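Side-chain contacts in Asp/Glu-specific dipeptidyl-peptidase (PDB 5JXF), which removes dipeptides from the N-terminus of oligopeptides as a serine peptidase of family S46, cleaving after an acidic residue (Asp or Glu): residues I332-A335 with S336-A339; A452-F455 with K456-S460. One frame throughout, in Å; residues are numbered along the deposited sequence.

Contact 1 of 2, residues I332-A335 with S336-A339. With ARG (arginine), chain E.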
loop_
_atom_site.group_PDB
_atom_site.type_symbol
_atom_site.label_atom_id
_atom_site.label_comp_id
_atom_site.label_asym_id
_atom_site.label_seq_id
_atom_site.Cartn_x
_atom_site.Cartn_y
_atom_site.Cartn_z
ATOM N N ILE A 332 -26.703 -0.777 11.283
ATOM C CA ILE A 332 -27.030 -1.884 12.182
ATOM C C ILE A 332 -27.839 -2.943 11.422
ATOM O O ILE A 332 -27.708 -4.142 11.669
ATOM C CB ILE A 332 -27.820 -1.398 13.420
ATOM C CG1 ILE A 332 -26.963 -0.471 14.274
ATOM C CG2 ILE A 332 -28.296 -2.570 14.264
ATOM C CD1 ILE A 332 -27.662 0.003 15.514
ATOM N N GLN A 333 -28.664 -2.483 10.488
ATOM C CA GLN A 333 -29.429 -3.365 9.619
ATOM C C GLN A 333 -28.549 -4.190 8.684
ATOM O O GLN A 333 -28.812 -5.381 8.455
ATOM C CB GLN A 333 -30.416 -2.560 8.779
ATOM C CG GLN A 333 -31.683 -2.164 9.492
ATOM C CD GLN A 333 -32.693 -1.561 8.543
ATOM O OE1 GLN A 333 -32.345 -0.769 7.663
ATOM N NE2 GLN A 333 -33.957 -1.941 8.708
ATOM N N TYR A 334 -27.512 -3.557 8.139
ATOM C CA TYR A 334 -26.792 -4.157 7.023
ATOM C C TYR A 334 -25.411 -4.680 7.379
ATOM O O TYR A 334 -24.762 -5.306 6.538
ATOM C CB TYR A 334 -26.691 -3.152 5.865
ATOM C CG TYR A 334 -27.918 -3.169 4.990
ATOM C CD1 TYR A 334 -29.054 -2.445 5.335
ATOM C CD2 TYR A 334 -27.953 -3.932 3.832
ATOM C CE1 TYR A 334 -30.194 -2.474 4.541
ATOM C CE2 TYR A 334 -29.087 -3.962 3.030
ATOM C CZ TYR A 334 -30.200 -3.235 3.392
ATOM O OH TYR A 334 -31.318 -3.282 2.601
ATOM N N ALA A 335 -24.985 -4.450 8.620
ATOM C CA ALA A 335 -23.628 -4.768 9.056
ATOM C C ALA A 335 -23.225 -6.181 8.675
ATOM O O ALA A 335 -22.240 -6.389 7.961
ATOM C CB ALA A 335 -23.500 -4.580 10.562
ATOM N N SER A 336 -24.017 -7.146 9.130
ATOM C CA SER A 336 -23.707 -8.548 8.911
ATOM C C SER A 336 -23.854 -8.913 7.449
ATOM O O SER A 336 -23.002 -9.592 6.880
ATOM C CB SER A 336 -24.611 -9.435 9.767
ATOM O OG SER A 336 -24.252 -10.790 9.617
ATOM N N LYS A 337 -24.942 -8.462 6.839
ATOM C CA LYS A 337 -25.189 -8.777 5.436
ATOM C C LYS A 337 -24.123 -8.163 4.526
ATOM O O LYS A 337 -23.728 -8.785 3.545
ATOM C CB LYS A 337 -26.587 -8.313 5.008
ATOM C CG LYS A 337 -27.722 -8.978 5.780
ATOM C CD LYS A 337 -29.077 -8.576 5.213
ATOM C CE LYS A 337 -29.293 -7.078 5.299
ATOM N NZ LYS A 337 -30.670 -6.660 4.898
ATOM N N TYR A 338 -23.651 -6.957 4.850
ATOM C CA TYR A 338 -22.596 -6.312 4.058
ATOM C C TYR A 338 -21.257 -7.051 4.187
ATOM O O TYR A 338 -20.621 -7.366 3.180
ATOM C CB TYR A 338 -22.425 -4.842 4.469
ATOM C CG TYR A 338 -21.366 -4.094 3.681
ATOM C CD1 TYR A 338 -20.025 -4.142 4.053
ATOM C CD2 TYR A 338 -21.707 -3.332 2.570
ATOM C CE1 TYR A 338 -19.060 -3.453 3.340
ATOM C CE2 TYR A 338 -20.742 -2.634 1.846
ATOM C CZ TYR A 338 -19.423 -2.709 2.233
ATOM O OH TYR A 338 -18.463 -2.026 1.527
ATOM N N ALA A 339 -20.838 -7.324 5.423
ATOM C CA ALA A 339 -19.557 -7.988 5.688
ATOM C C ALA A 339 -19.422 -9.354 4.993
ATOM O O ALA A 339 -18.357 -9.688 4.467
ATOM C CB ALA A 339 -19.360 -8.152 7.189
HETATM N N ARG E . -11.449 -12.259 5.895
HETATM C CA ARG E . -12.031 -12.955 7.033
HETATM C C ARG E . -12.408 -14.374 6.594
HETATM O O ARG E . -13.162 -14.546 5.641
HETATM C CB ARG E . -13.250 -12.195 7.572
HETATM C CG ARG E . -12.928 -10.813 8.161
HETATM C CD ARG E . -14.195 -10.071 8.591
HETATM N NE ARG E . -15.118 -9.885 7.475
HETATM C CZ ARG E . -15.134 -8.810 6.682
HETATM N NH1 ARG E . -14.279 -7.808 6.887
HETATM N NH2 ARG E . -16.012 -8.729 5.682
HETATM O O HOH W 1 -26.815 -7.337 8.710
#
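Q333 and K337 sit one helical turn apart, yet a water stands in for their backbone bond. It donates to Q333 O (2.8 Å) and accepts from K337 N. The helix kinks here, where the N atoms of S336 and K337 lack a bond to the preceding turn. Direct bonding resumes at once: Y338 N gives a short, fairly straight bond to Y334 O (2.6 Å), and A339 N gives one to A335 O (3.0 Å).

The same turn carries a cation-pi contact. K337 NZ lies over one face of the Y334 ring, 3.9 Å from its centroid and nearer the CE2 rim. K337 CE adds a CH-pi contact on this face. The lysine chain bends at chi3 (-61°), which brings its end back over the ring. NZ also forms a salt bridge with E417, and Y334 OH bonds to the same carboxylate. A leucine in place of Y334 would lack both ring face and hydroxyl, and would probably cost E417 one partner and leave the K337 ammonium less firmly placed.

Further on, A339 O accepts a weak hydrogen bond from the bound arginine, at 2.8 Å from its NH2. This turn thus lines part of the dipeptide pocket. In the fold it belongs to helix 328-357. Y334 and Y338 pack on helix 295-325, while A335 and S336 meet F104 of helix 100-109.

Contact 2 of 2, residues A452-F455 with K456-S460. Unlike the reference sequence in segment 456-460: S460 (reference Ala).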
loop_
_atom_site.group_PDB
_atom_site.type_symbol
_atom_site.label_atom_id
_atom_site.label_comp_id
_atom_site.label_asym_id
_atom_site.label_seq_id
_atom_site.Cartn_x
_atom_site.Cartn_y
_atom_site.Cartn_z
ATOM N N ALA A 452 -39.055 -12.798 9.813
ATOM C CA ALA A 452 -39.089 -11.809 10.882
ATOM C C ALA A 452 -37.839 -10.938 10.832
ATOM O O ALA A 452 -37.901 -9.748 10.519
ATOM C CB ALA A 452 -39.213 -12.493 12.241
ATOM N N ASP A 453 -36.694 -11.548 11.124
ATOM C CA ASP A 453 -35.433 -10.817 11.127
ATOM C C ASP A 453 -35.024 -10.344 9.723
ATOM O O ASP A 453 -34.192 -9.445 9.592
ATOM C CB ASP A 453 -34.324 -11.665 11.774
ATOM C CG ASP A 453 -34.708 -12.165 13.169
ATOM O OD1 ASP A 453 -35.878 -11.993 13.573
ATOM O OD2 ASP A 453 -33.832 -12.708 13.879
ATOM N N PHE A 454 -35.603 -10.942 8.682
ATOM C CA PHE A 454 -35.355 -10.474 7.323
ATOM C C PHE A 454 -35.810 -9.025 7.173
ATOM O O PHE A 454 -35.084 -8.187 6.630
ATOM C CB PHE A 454 -36.068 -11.360 6.293
ATOM C CG PHE A 454 -35.985 -10.840 4.872
ATOM C CD1 PHE A 454 -34.932 -11.198 4.045
ATOM C CD2 PHE A 454 -36.969 -9.994 4.358
ATOM C CE1 PHE A 454 -34.861 -10.722 2.734
ATOM C CE2 PHE A 454 -36.894 -9.518 3.055
ATOM C CZ PHE A 454 -35.842 -9.884 2.247
ATOM N N PHE A 455 -37.017 -8.741 7.654
ATOM C CA PHE A 455 -37.588 -7.402 7.549
ATOM C C PHE A 455 -37.058 -6.438 8.608
ATOM O O PHE A 455 -37.140 -5.223 8.421
ATOM C CB PHE A 455 -39.115 -7.466 7.626
ATOM C CG PHE A 455 -39.751 -7.963 6.370
ATOM C CD1 PHE A 455 -39.865 -7.136 5.263
ATOM C CD2 PHE A 455 -40.215 -9.266 6.284
ATOM C CE1 PHE A 455 -40.441 -7.593 4.094
ATOM C CE2 PHE A 455 -40.796 -9.737 5.117
ATOM C CZ PHE A 455 -40.908 -8.898 4.017
ATOM N N LYS A 456 -36.530 -6.970 9.713
ATOM C CA LYS A 456 -35.855 -6.131 10.701
ATOM C C LYS A 456 -34.624 -5.489 10.062
ATOM O O LYS A 456 -34.270 -4.363 10.386
ATOM C CB LYS A 456 -35.461 -6.938 11.954
ATOM C CG LYS A 456 -34.608 -6.152 12.977
ATOM C CD LYS A 456 -34.542 -6.823 14.360
ATOM C CE LYS A 456 -33.790 -8.157 14.358
ATOM N NZ LYS A 456 -32.318 -8.052 14.119
ATOM N N ASP A 457 -33.995 -6.209 9.136
ATOM C CA ASP A 457 -32.743 -5.774 8.526
ATOM C C ASP A 457 -32.958 -5.286 7.091
ATOM O O ASP A 457 -32.016 -4.868 6.411
ATOM C CB ASP A 457 -31.715 -6.912 8.548
ATOM C CG ASP A 457 -31.508 -7.490 9.945
ATOM O OD1 ASP A 457 -31.806 -6.789 10.934
ATOM O OD2 ASP A 457 -31.038 -8.645 10.060
ATOM N N PHE A 458 -34.203 -5.343 6.633
ATOM C CA PHE A 458 -34.524 -4.939 5.274
ATOM C C PHE A 458 -34.838 -3.453 5.202
ATOM O O PHE A 458 -35.672 -2.940 5.952
ATOM C CB PHE A 458 -35.704 -5.743 4.722
ATOM C CG PHE A 458 -36.121 -5.330 3.337
ATOM C CD1 PHE A 458 -35.399 -5.743 2.230
ATOM C CD2 PHE A 458 -37.231 -4.518 3.140
ATOM C CE1 PHE A 458 -35.778 -5.364 0.951
ATOM C CE2 PHE A 458 -37.613 -4.134 1.865
ATOM C CZ PHE A 458 -36.887 -4.559 0.770
ATOM N N ASN A 459 -34.165 -2.767 4.291
ATOM C CA ASN A 459 -34.451 -1.365 4.051
ATOM C C ASN A 459 -34.907 -1.201 2.610
ATOM O O ASN A 459 -34.119 -1.397 1.684
ATOM C CB ASN A 459 -33.222 -0.502 4.345
ATOM C CG ASN A 459 -33.546 0.983 4.388
ATOM O OD1 ASN A 459 -33.604 1.648 3.355
ATOM N ND2 ASN A 459 -33.762 1.506 5.591
ATOM N N SER A 460 -36.185 -0.879 2.430
ATOM C CA SER A 460 -36.772 -0.712 1.104
ATOM C C SER A 460 -35.982 0.265 0.226
ATOM O O SER A 460 -35.686 -0.039 -0.929
ATOM C CB SER A 460 -38.226 -0.248 1.232
ATOM O OG SER A 460 -38.629 0.509 0.108
#
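One backbone bond joins A452 to K456 in the last turn of the short helix. K456 N donates to A452 O at 3.2 Å. After that the bonding weakens. D457 N is shared between D453 O and F454 O, both weak bonds. F458 N is close to F454 O, but the angle is poor, and it bonds weakly to F455 O instead (3.4 Å). The helix is running out into a loop.

Three phenylalanines make the apolar part. F454 and F458 both have CG anti to the backbone N (chi1 173° and 178°), which sends their side chains the same way, side by side. Their planes are within 15° of parallel, but the rings are so offset that little of one lies over the other, with centroids 5.7 Å apart. Contact is made by F454 CE2 and F458 CD1, at 4.1 Å. F455 fills in beside them, its CD1 4.3 Å from F458 CD2. F454 CD2 stands over the centre of one face of the F455 ring.

The charged groups lie on the exposed D453 side. K456 bends its chain at chi3 and chi4, and NZ forms a long salt bridge with D457 OD1 (3.5 Å). D453 is near, without touching NZ.

N459 then N-caps the next helix, 460-477, with OD1 bonded to V462 N. Helix 417-435 supports the aromatic side: F454 and F458 touch E417, and F455 touches L421.

Contact 1 comes first along the chain, inside helix 328-357. Contact 2 follows more than a hundred residues later, where helix 452-456 gives way to the loop before helix 460-477. Each is a local turn and closes no long loop. They are in series, neither nested nor crossed. In space they meet directly: K337 NZ lies 2.7 Å from D457 O, and Q333 NE2 lies 3.0 Å from K456 O, both probable hydrogen bonds. Helix 328-357 is thereby tied to the loop. E417 of helix 417-435 serves both contacts. Q108 bonds to I332 O and weakly to D457 OD1; its helix, 100-109, carries H101 of the probable charge relay.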